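Local structure of 1,3-alpha-isomaltosidase (Kribbella flavida DSM 17836, 5X3I) at residues 558-563 and 645-650; 292-297 and 529-534; 269-274 and 285-290. The protein hydrolyses the alpha-1,3-glucosidic linkages of the cyclic tetrasaccharide cyclobis-(1-6)-alpha-nigerosyl to give isomaltose, as a step in its breakdown inside the cell. The protein carries 1 engineered substitution. All blocks are in the same frame, centred on the assembly; numbering follows the deposited sequence.

Interaction 1 of 3, residues 558-563 and 645-650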
loop_
_atom_site.group_PDB
_atom_site.type_symbol
_atom_site.label_atom_id
_atom_site.label_comp_id
_atom_site.label_asym_id
_atom_site.label_seq_id
_atom_site.Cartn_x
_atom_site.Cartn_y
_atom_site.Cartn_z
ATOM N N GLY A 558 2.059 -13.669 -2.477
ATOM C CA GLY A 558 0.871 -14.010 -3.234
ATOM C C GLY A 558 0.173 -12.851 -3.932
ATOM O O GLY A 558 -0.955 -13.007 -4.411
ATOM N N ILE A 559 0.847 -11.707 -4.025
ATOM C CA ILE A 559 0.283 -10.587 -4.745
ATOM C C ILE A 559 0.760 -10.752 -6.187
ATOM O O ILE A 559 1.931 -10.552 -6.505
ATOM C CB ILE A 559 0.732 -9.224 -4.187
ATOM C CG1 ILE A 559 0.299 -9.037 -2.725
ATOM C CG2 ILE A 559 0.214 -8.075 -5.078
ATOM C CD1 ILE A 559 -1.178 -9.020 -2.483
ATOM N N VAL A 560 -0.183 -11.098 -7.048
ATOM C CA VAL A 560 0.122 -11.511 -8.418
ATOM C C VAL A 560 0.202 -10.307 -9.350
ATOM O O VAL A 560 1.213 -10.090 -10.014
ATOM C CB VAL A 560 -0.893 -12.523 -8.953
ATOM C CG1 VAL A 560 -0.565 -12.887 -10.398
ATOM C CG2 VAL A 560 -0.870 -13.784 -8.091
ATOM N N TYR A 561 -0.886 -9.557 -9.448
ATOM C CA TYR A 561 -0.882 -8.454 -10.367
ATOM C C TYR A 561 -0.401 -7.193 -9.667
ATOM O O TYR A 561 -1.145 -6.504 -8.976
ATOM C CB TYR A 561 -2.294 -8.241 -10.908
ATOM C CG TYR A 561 -2.914 -9.461 -11.554
ATOM C CD1 TYR A 561 -3.619 -10.395 -10.799
ATOM C CD2 TYR A 561 -2.808 -9.666 -12.922
ATOM C CE1 TYR A 561 -4.183 -11.492 -11.388
ATOM C CE2 TYR A 561 -3.363 -10.756 -13.517
ATOM C CZ TYR A 561 -4.054 -11.669 -12.758
ATOM O OH TYR A 561 -4.611 -12.746 -13.374
ATOM N N TRP A 562 0.819 -6.824 -9.997
ATOM C CA TRP A 562 1.520 -5.763 -9.310
ATOM C C TRP A 562 2.276 -4.918 -10.309
ATOM O O TRP A 562 2.834 -5.425 -11.278
ATOM C CB TRP A 562 2.480 -6.334 -8.258
ATOM C CG TRP A 562 3.366 -5.302 -7.630
ATOM C CD1 TRP A 562 3.177 -4.679 -6.435
ATOM C CD2 TRP A 562 4.565 -4.759 -8.179
ATOM N NE1 TRP A 562 4.198 -3.791 -6.195
ATOM C CE2 TRP A 562 5.061 -3.820 -7.256
ATOM C CE3 TRP A 562 5.282 -4.993 -9.353
ATOM C CZ2 TRP A 562 6.228 -3.106 -7.477
ATOM C CZ3 TRP A 562 6.446 -4.281 -9.568
ATOM C CH2 TRP A 562 6.901 -3.348 -8.633
ATOM N N GLY A 563 2.329 -3.628 -10.028
ATOM C CA GLY A 563 3.028 -2.667 -10.855
ATOM C C GLY A 563 3.461 -1.480 -10.011
ATOM O O GLY A 563 3.322 -1.498 -8.789
ATOM N N ALA A 645 -2.071 -17.513 -15.247
ATOM C CA ALA A 645 -2.931 -18.633 -14.958
ATOM C C ALA A 645 -2.157 -19.733 -14.209
ATOM O O ALA A 645 -2.694 -20.356 -13.310
ATOM C CB ALA A 645 -3.542 -19.180 -16.239
ATOM N N ARG A 646 -0.908 -19.969 -14.588
ATOM C CA ARG A 646 -0.096 -20.985 -13.910
ATOM C C ARG A 646 0.212 -20.555 -12.466
ATOM O O ARG A 646 0.130 -21.354 -11.535
ATOM C CB ARG A 646 1.198 -21.251 -14.684
ATOM C CG ARG A 646 0.980 -22.014 -15.992
ATOM C CD ARG A 646 2.285 -22.473 -16.632
ATOM N NE ARG A 646 3.164 -23.135 -15.672
ATOM C CZ ARG A 646 3.105 -24.425 -15.346
ATOM N NH1 ARG A 646 2.205 -25.222 -15.905
ATOM N NH2 ARG A 646 3.952 -24.920 -14.447
ATOM N N THR A 647 0.538 -19.279 -12.302
ATOM C CA THR A 647 0.790 -18.717 -10.988
ATOM C C THR A 647 -0.406 -18.902 -10.073
ATOM O O THR A 647 -0.259 -19.267 -8.915
ATOM C CB THR A 647 1.160 -17.238 -11.085
ATOM O OG1 THR A 647 2.483 -17.130 -11.609
ATOM C CG2 THR A 647 1.105 -16.554 -9.704
ATOM N N ILE A 648 -1.597 -18.699 -10.606
ATOM C CA ILE A 648 -2.795 -18.834 -9.802
ATOM C C ILE A 648 -3.082 -20.307 -9.499
ATOM O O ILE A 648 -3.583 -20.645 -8.423
ATOM C CB ILE A 648 -3.983 -18.173 -10.498
ATOM C CG1 ILE A 648 -3.890 -16.654 -10.305
ATOM C CG2 ILE A 648 -5.312 -18.703 -9.971
ATOM C CD1 ILE A 648 -4.715 -15.851 -11.290
ATOM N N ALA A 649 -2.746 -21.178 -10.442
ATOM C CA ALA A 649 -2.951 -22.606 -10.252
ATOM C C ALA A 649 -1.902 -23.249 -9.349
ATOM O O ALA A 649 -2.246 -24.049 -8.505
ATOM C CB ALA A 649 -2.983 -23.329 -11.611
ATOM N N THR A 650 -0.627 -22.967 -9.590
ATOM C CA THR A 650 0.452 -23.571 -8.817
ATOM C C THR A 650 1.008 -22.761 -7.638
ATOM O O THR A 650 1.802 -23.287 -6.869
ATOM C CB THR A 650 1.641 -23.896 -9.719
ATOM O OG1 THR A 650 2.341 -22.691 -10.039
ATOM C CG2 THR A 650 1.176 -24.600 -10.997
#

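Interaction 2 of 3, residues 292-297 and 529-534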
loop_
_atom_site.group_PDB
_atom_site.type_symbol
_atom_site.label_atom_id
_atom_site.label_comp_id
_atom_site.label_asym_id
_atom_site.label_seq_id
_atom_site.Cartn_x
_atom_site.Cartn_y
_atom_site.Cartn_z
ATOM N N GLU A 292 -7.652 -14.412 -8.475
ATOM C CA GLU A 292 -8.417 -15.058 -9.525
ATOM C C GLU A 292 -7.922 -14.467 -10.832
ATOM O O GLU A 292 -7.355 -13.370 -10.842
ATOM C CB GLU A 292 -9.921 -14.852 -9.348
ATOM C CG GLU A 292 -10.405 -13.416 -9.463
ATOM C CD GLU A 292 -11.920 -13.285 -9.265
ATOM O OE1 GLU A 292 -12.367 -13.009 -8.134
ATOM O OE2 GLU A 292 -12.667 -13.449 -10.248
ATOM N N GLU A 293 -8.081 -15.214 -11.921
ATOM C CA GLU A 293 -7.578 -14.774 -13.208
ATOM C C GLU A 293 -8.315 -13.517 -13.632
ATOM O O GLU A 293 -9.533 -13.484 -13.651
ATOM C CB GLU A 293 -7.747 -15.867 -14.275
ATOM C CG GLU A 293 -6.932 -17.109 -14.023
ATOM C CD GLU A 293 -7.225 -18.220 -15.014
ATOM O OE1 GLU A 293 -7.869 -17.963 -16.051
ATOM O OE2 GLU A 293 -6.815 -19.361 -14.753
ATOM N N LEU A 294 -7.552 -12.472 -13.905
ATOM C CA LEU A 294 -8.076 -11.247 -14.472
ATOM C C LEU A 294 -7.977 -11.279 -16.016
ATOM O O LEU A 294 -7.188 -12.041 -16.567
ATOM C CB LEU A 294 -7.337 -10.047 -13.876
ATOM C CG LEU A 294 -7.428 -9.940 -12.342
ATOM C CD1 LEU A 294 -6.614 -8.754 -11.861
ATOM C CD2 LEU A 294 -8.867 -9.821 -11.894
ATOM N N PRO A 295 -8.775 -10.450 -16.709
ATOM C CA PRO A 295 -8.687 -10.434 -18.175
ATOM C C PRO A 295 -7.306 -10.063 -18.679
ATOM O O PRO A 295 -6.584 -9.276 -18.056
ATOM C CB PRO A 295 -9.708 -9.363 -18.590
ATOM C CG PRO A 295 -10.629 -9.244 -17.446
ATOM C CD PRO A 295 -9.792 -9.513 -16.215
ATOM N N GLY A 296 -6.963 -10.623 -19.826
ATOM C CA GLY A 296 -5.679 -10.389 -20.457
ATOM C C GLY A 296 -5.334 -8.935 -20.688
ATOM O O GLY A 296 -4.160 -8.590 -20.691
ATOM N N TRP A 297 -6.340 -8.078 -20.864
ATOM C CA TRP A 297 -6.059 -6.673 -21.175
ATOM C C TRP A 297 -5.317 -5.924 -20.061
ATOM O O TRP A 297 -4.710 -4.895 -20.337
ATOM C CB TRP A 297 -7.343 -5.899 -21.538
ATOM C CG TRP A 297 -8.409 -5.772 -20.467
ATOM C CD1 TRP A 297 -9.564 -6.494 -20.375
ATOM C CD2 TRP A 297 -8.438 -4.838 -19.371
ATOM N NE1 TRP A 297 -10.303 -6.080 -19.291
ATOM C CE2 TRP A 297 -9.633 -5.065 -18.659
ATOM C CE3 TRP A 297 -7.577 -3.835 -18.931
ATOM C CZ2 TRP A 297 -9.975 -4.337 -17.529
ATOM C CZ3 TRP A 297 -7.929 -3.104 -17.810
ATOM C CH2 TRP A 297 -9.111 -3.360 -17.122
ATOM N N HIS A 529 -8.122 -9.731 -4.157
ATOM C CA HIS A 529 -8.817 -8.589 -4.736
ATOM C C HIS A 529 -8.009 -7.644 -5.618
ATOM O O HIS A 529 -7.428 -6.678 -5.138
ATOM C CB HIS A 529 -9.416 -7.785 -3.574
ATOM C CG HIS A 529 -10.176 -8.631 -2.599
ATOM N ND1 HIS A 529 -11.404 -9.173 -2.892
ATOM C CD2 HIS A 529 -9.870 -9.042 -1.344
ATOM C CE1 HIS A 529 -11.831 -9.877 -1.860
ATOM N NE2 HIS A 529 -10.921 -9.812 -0.906
ATOM N N GLY A 530 -8.195 -7.779 -6.922
ATOM C CA GLY A 530 -7.641 -6.840 -7.872
ATOM C C GLY A 530 -6.142 -6.726 -8.022
ATOM O O GLY A 530 -5.384 -7.666 -7.818
ATOM N N ILE A 531 -5.735 -5.527 -8.407
ATOM C CA ILE A 531 -4.382 -5.216 -8.801
ATOM C C ILE A 531 -3.800 -4.226 -7.793
ATOM O O ILE A 531 -4.538 -3.466 -7.165
ATOM C CB ILE A 531 -4.359 -4.620 -10.224
ATOM C CG1 ILE A 531 -5.080 -5.562 -11.201
ATOM C CG2 ILE A 531 -2.961 -4.352 -10.696
ATOM C CD1 ILE A 531 -5.164 -5.040 -12.593
ATOM N N PHE A 532 -2.481 -4.240 -7.650
ATOM C CA PHE A 532 -1.800 -3.402 -6.680
ATOM C C PHE A 532 -0.651 -2.662 -7.337
ATOM O O PHE A 532 -0.009 -3.175 -8.247
ATOM C CB PHE A 532 -1.336 -4.253 -5.487
ATOM C CG PHE A 532 -2.485 -4.871 -4.746
ATOM C CD1 PHE A 532 -3.038 -6.066 -5.174
ATOM C CD2 PHE A 532 -3.078 -4.211 -3.690
ATOM C CE1 PHE A 532 -4.124 -6.598 -4.550
ATOM C CE2 PHE A 532 -4.175 -4.754 -3.056
ATOM C CZ PHE A 532 -4.693 -5.958 -3.496
ATOM N N TRP A 533 -0.423 -1.433 -6.900
ATOM C CA TRP A 533 0.751 -0.708 -7.339
ATOM C C TRP A 533 1.509 -0.165 -6.125
ATOM O O TRP A 533 0.933 0.030 -5.057
ATOM C CB TRP A 533 0.383 0.413 -8.330
ATOM C CG TRP A 533 0.177 1.778 -7.754
ATOM C CD1 TRP A 533 1.082 2.804 -7.730
ATOM C CD2 TRP A 533 -1.020 2.290 -7.152
ATOM N NE1 TRP A 533 0.532 3.910 -7.143
ATOM C CE2 TRP A 533 -0.761 3.627 -6.785
ATOM C CE3 TRP A 533 -2.288 1.751 -6.894
ATOM C CZ2 TRP A 533 -1.716 4.429 -6.154
ATOM C CZ3 TRP A 533 -3.235 2.547 -6.271
ATOM C CH2 TRP A 533 -2.937 3.873 -5.896
ATOM N N ALA A 534 2.796 0.087 -6.319
ATOM C CA ALA A 534 3.735 0.331 -5.224
ATOM C C ALA A 534 3.563 1.678 -4.523
ATOM O O ALA A 534 4.266 1.949 -3.569
ATOM C CB ALA A 534 5.151 0.197 -5.725
#

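Interaction 3 of 3, residues 269-274 and 285-290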
loop_
_atom_site.group_PDB
_atom_site.type_symbol
_atom_site.label_atom_id
_atom_site.label_comp_id
_atom_site.label_asym_id
_atom_site.label_seq_id
_atom_site.Cartn_x
_atom_site.Cartn_y
_atom_site.Cartn_z
ATOM N N ASP A 269 -2.159 -17.339 17.744
ATOM C CA ASP A 269 -2.280 -18.481 16.851
ATOM C C ASP A 269 -1.289 -18.342 15.711
ATOM O O ASP A 269 -1.349 -17.394 14.931
ATOM C CB ASP A 269 -3.703 -18.610 16.307
ATOM C CG ASP A 269 -4.695 -19.061 17.360
ATOM O OD1 ASP A 269 -5.516 -18.227 17.797
ATOM O OD2 ASP A 269 -4.658 -20.250 17.749
ATOM N N LEU A 270 -0.378 -19.298 15.618
ATOM C CA LEU A 270 0.702 -19.234 14.653
ATOM C C LEU A 270 0.627 -20.412 13.695
ATOM O O LEU A 270 0.629 -21.564 14.124
ATOM C CB LEU A 270 2.049 -19.208 15.371
ATOM C CG LEU A 270 3.312 -19.200 14.513
ATOM C CD1 LEU A 270 3.500 -17.852 13.853
ATOM C CD2 LEU A 270 4.541 -19.594 15.325
ATOM N N ALA A 271 0.536 -20.124 12.398
ATOM C CA ALA A 271 0.510 -21.179 11.395
ATOM C C ALA A 271 1.912 -21.419 10.871
ATOM O O ALA A 271 2.653 -20.480 10.604
ATOM C CB ALA A 271 -0.449 -20.827 10.246
ATOM N N ILE A 272 2.280 -22.686 10.756
ATOM C CA ILE A 272 3.560 -23.072 10.186
ATOM C C ILE A 272 3.326 -23.826 8.884
ATOM O O ILE A 272 2.513 -24.736 8.841
ATOM C CB ILE A 272 4.367 -23.959 11.147
ATOM C CG1 ILE A 272 4.628 -23.216 12.457
ATOM C CG2 ILE A 272 5.685 -24.374 10.513
ATOM C CD1 ILE A 272 5.465 -21.983 12.291
ATOM N N TYR A 273 4.026 -23.442 7.822
ATOM C CA TYR A 273 3.881 -24.135 6.543
ATOM C C TYR A 273 5.205 -24.761 6.159
ATOM O O TYR A 273 6.244 -24.126 6.281
ATOM C CB TYR A 273 3.409 -23.181 5.436
ATOM C CG TYR A 273 2.275 -22.269 5.838
ATOM C CD1 TYR A 273 0.996 -22.758 6.012
ATOM C CD2 TYR A 273 2.486 -20.919 6.033
ATOM C CE1 TYR A 273 -0.043 -21.924 6.370
ATOM C CE2 TYR A 273 1.455 -20.080 6.392
ATOM C CZ TYR A 273 0.195 -20.589 6.560
ATOM O OH TYR A 273 -0.829 -19.759 6.929
ATOM N N GLU A 274 5.169 -25.998 5.678
ATOM C CA GLU A 274 6.403 -26.698 5.335
ATOM C C GLU A 274 6.447 -27.095 3.865
ATOM O O GLU A 274 5.435 -27.480 3.298
ATOM C CB GLU A 274 6.562 -27.935 6.217
ATOM C CG GLU A 274 6.246 -27.671 7.680
ATOM C CD GLU A 274 7.268 -28.262 8.617
ATOM O OE1 GLU A 274 7.609 -27.602 9.621
ATOM O OE2 GLU A 274 7.727 -29.393 8.354
ATOM N N LEU A 285 -1.862 -19.176 1.135
ATOM C CA LEU A 285 -2.951 -18.668 0.293
ATOM C C LEU A 285 -4.215 -19.520 0.419
ATOM O O LEU A 285 -5.320 -18.992 0.368
ATOM C CB LEU A 285 -2.502 -18.571 -1.169
ATOM C CG LEU A 285 -1.299 -17.660 -1.462
ATOM C CD1 LEU A 285 -1.113 -17.420 -2.964
ATOM C CD2 LEU A 285 -1.386 -16.343 -0.706
ATOM N N ASP A 286 -4.058 -20.831 0.605
ATOM C CA ASP A 286 -5.201 -21.696 0.907
ATOM C C ASP A 286 -5.947 -21.185 2.129
ATOM O O ASP A 286 -7.165 -21.295 2.224
ATOM C CB ASP A 286 -4.769 -23.143 1.158
ATOM C CG ASP A 286 -4.640 -23.948 -0.121
ATOM O OD1 ASP A 286 -4.974 -23.410 -1.193
ATOM O OD2 ASP A 286 -4.196 -25.116 -0.047
ATOM N N GLU A 287 -5.189 -20.669 3.086
ATOM C CA GLU A 287 -5.766 -20.122 4.297
ATOM C C GLU A 287 -6.338 -18.708 4.134
ATOM O O GLU A 287 -7.438 -18.437 4.581
ATOM C CB GLU A 287 -4.696 -20.129 5.400
ATOM C CG GLU A 287 -5.150 -19.633 6.752
ATOM C CD GLU A 287 -4.021 -19.650 7.791
ATOM O OE1 GLU A 287 -3.960 -18.698 8.592
ATOM O OE2 GLU A 287 -3.200 -20.600 7.790
ATOM N N VAL A 288 -5.564 -17.793 3.563
ATOM C CA VAL A 288 -6.001 -16.393 3.535
ATOM C C VAL A 288 -6.595 -15.859 2.217
ATOM O O VAL A 288 -7.099 -14.743 2.173
ATOM C CB VAL A 288 -4.856 -15.486 3.962
ATOM C CG1 VAL A 288 -4.276 -16.008 5.285
ATOM C CG2 VAL A 288 -3.782 -15.429 2.894
ATOM N N GLY A 289 -6.593 -16.671 1.173
ATOM C CA GLY A 289 -7.035 -16.207 -0.128
ATOM C C GLY A 289 -5.972 -16.052 -1.196
ATOM O O GLY A 289 -4.772 -15.965 -0.919
ATOM N N ARG A 290 -6.453 -16.007 -2.440
ATOM C CA ARG A 290 -5.632 -16.165 -3.629
ATOM C C ARG A 290 -6.227 -15.364 -4.808
ATOM O O ARG A 290 -7.428 -15.141 -4.864
ATOM C CB ARG A 290 -5.535 -17.657 -3.976
ATOM C CG ARG A 290 -4.740 -18.018 -5.205
ATOM C CD ARG A 290 -4.844 -19.517 -5.493
ATOM N NE ARG A 290 -3.960 -20.316 -4.646
ATOM C CZ ARG A 290 -4.372 -21.085 -3.643
ATOM N NH1 ARG A 290 -5.659 -21.172 -3.340
ATOM N NH2 ARG A 290 -3.489 -21.773 -2.943
#

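Interaction 1 of 3, residues 558-563 and 645-650
Val560 meets the methyl of Thr647 tip to tip, its CG2 lying 3.8 Å from Thr647 CG2, and its other branch, CG1, is only slightly farther from that methyl. Thr647 can offer carbon here because OG1 lies beside the backbone N (chi1 -73°), which places CG2 anti to that N, while OG1 turns to the carbonyl O of Arg652, just past the helix end. The second point of contact lies one residue along each segment: Ile648 CD1 comes within 3.7 Å of Tyr561 OH, the two side chains crossing at about a right angle. That hydroxyl is not left to the methyl alone, since it also hydrogen-bonds the backbone N of Leu294. Val560 CG1 sits 3.9 Å above one face of the Tyr561 ring, offset toward its rim, so valine and tyrosine present a joined surface to the helix. No hydrogen bond crosses between the segments, and 141 Å² is buried in all. Gly558, at positive phi, closes helix 541-556 with a Schellman motif, and the chain then runs by way of Val560 into barrel strand 562-565; the contact thus lays this helix-to-strand connection of the TIM barrel against the last turns of helix 622-650.

Interaction 2 of 3, residues 292-297 and 529-534
The backbones of 292-297 and 529-534 stay well apart, their nearest CA atoms being those of Leu294 and Gly530 at 7.9 Å, and no hydrogen bond joins them. Residues 292-295 form a loop that passes into a 3-10 turn at Gly296, whereas 531-533 is a strand entered through Gly530, whose positive phi (65°) favours glycine. The gap is bridged from the loop side by Leu294, which points toward the strand. One methyl does the touching: Leu294 CD1 lies 3.6 Å from Ile531 CG1 and 4.1 Å from Ile531 CD1, the two side chains meeting at a slant. Ile531 CG1 is anti to the carbonyl carbon (chi1 -54°), which turns the ethyl arm, rather than CG2, to the leucine. Strand 531-533 is the sixth of the eight parallel strands of the TIM barrel, between 517-519 and 562-565, and the loop leads from helix 277-288 to the first, 302-304; leucine and isoleucine therefore pack the entry to the barrel against one of its later strands. Leu294 CD1 also approaches Gly530 O, at 4.4 Å, so the leucine covers the start of the strand as well as its first side chain. Both Leu294 and Ile531 are buried, and the 95 Å² covered is modest. On the loop, Glu292 OE1 forms a salt bridge with Arg509, and Pro295 packs on Ala514.

Interaction 3 of 3, residues 269-274 and 285-290
Ala271 is the first residue of strand 269-274 to touch the helix end at 285-290: its CB points toward the helix and lies 3.7 Å from Glu287 OE2. Two residues on, Tyr273 projects from the same side of the strand and carries the main link, a hydrogen bond of 2.7 Å from its OH to Glu287 OE2. The carboxylate oxygen lies in the plane of the tyrosine ring, at its edge, whereas the hydroxyl meets that oxygen from 62° above the carboxylate plane; the two planes are 54° apart. Glu287 spans the distance with CG anti to the backbone N (chi1 -178°) and an extended chain beyond. Its other oxygen, OE1, forms a salt bridge with Arg242, which would probably help keep the glutamate charged. A phenylalanine in place of Tyr273 lacks the hydroxyl, and the Glu287 carboxylate would probably be less firmly oriented, with Arg242 still holding OE1. On the far side of the helix end, Arg290 NH1 and NH2 both grip Asp286 OD1, the NH2 bond being 2.8 Å. The chain leaves helix 277-288 at Gly289, whose positive phi suits glycine. The whole is a strand-to-helix packing, in which the helix following strand 267-274 folds back over a mixed sheet of the N-terminal part of this family 31 glycosidase.

Along the chain, interaction 3 closes before interaction 2 opens within 292-297, and both of their opening segments precede the barrel strands; interaction 1 comes last. Interactions 1 and 2 have centres about 9 Å apart and share the parallel barrel sheet, where neighbouring strands 531-533 and 562-565 are joined by probable backbone hydrogen bonds of Phe532 with Tyr561 and Gly563. Interaction 3, on the mixed sheet containing strand 267-274, lies about 16 Å from interaction 1 and 22 Å from interaction 2, centre to centre. Arg290 nevertheless touches Ile648, and Leu285 touches Gly558. Together the contacts tie the N-terminal sheet, the barrel and helix 622-650 into one body, at a distance from the presumed catalytic residues.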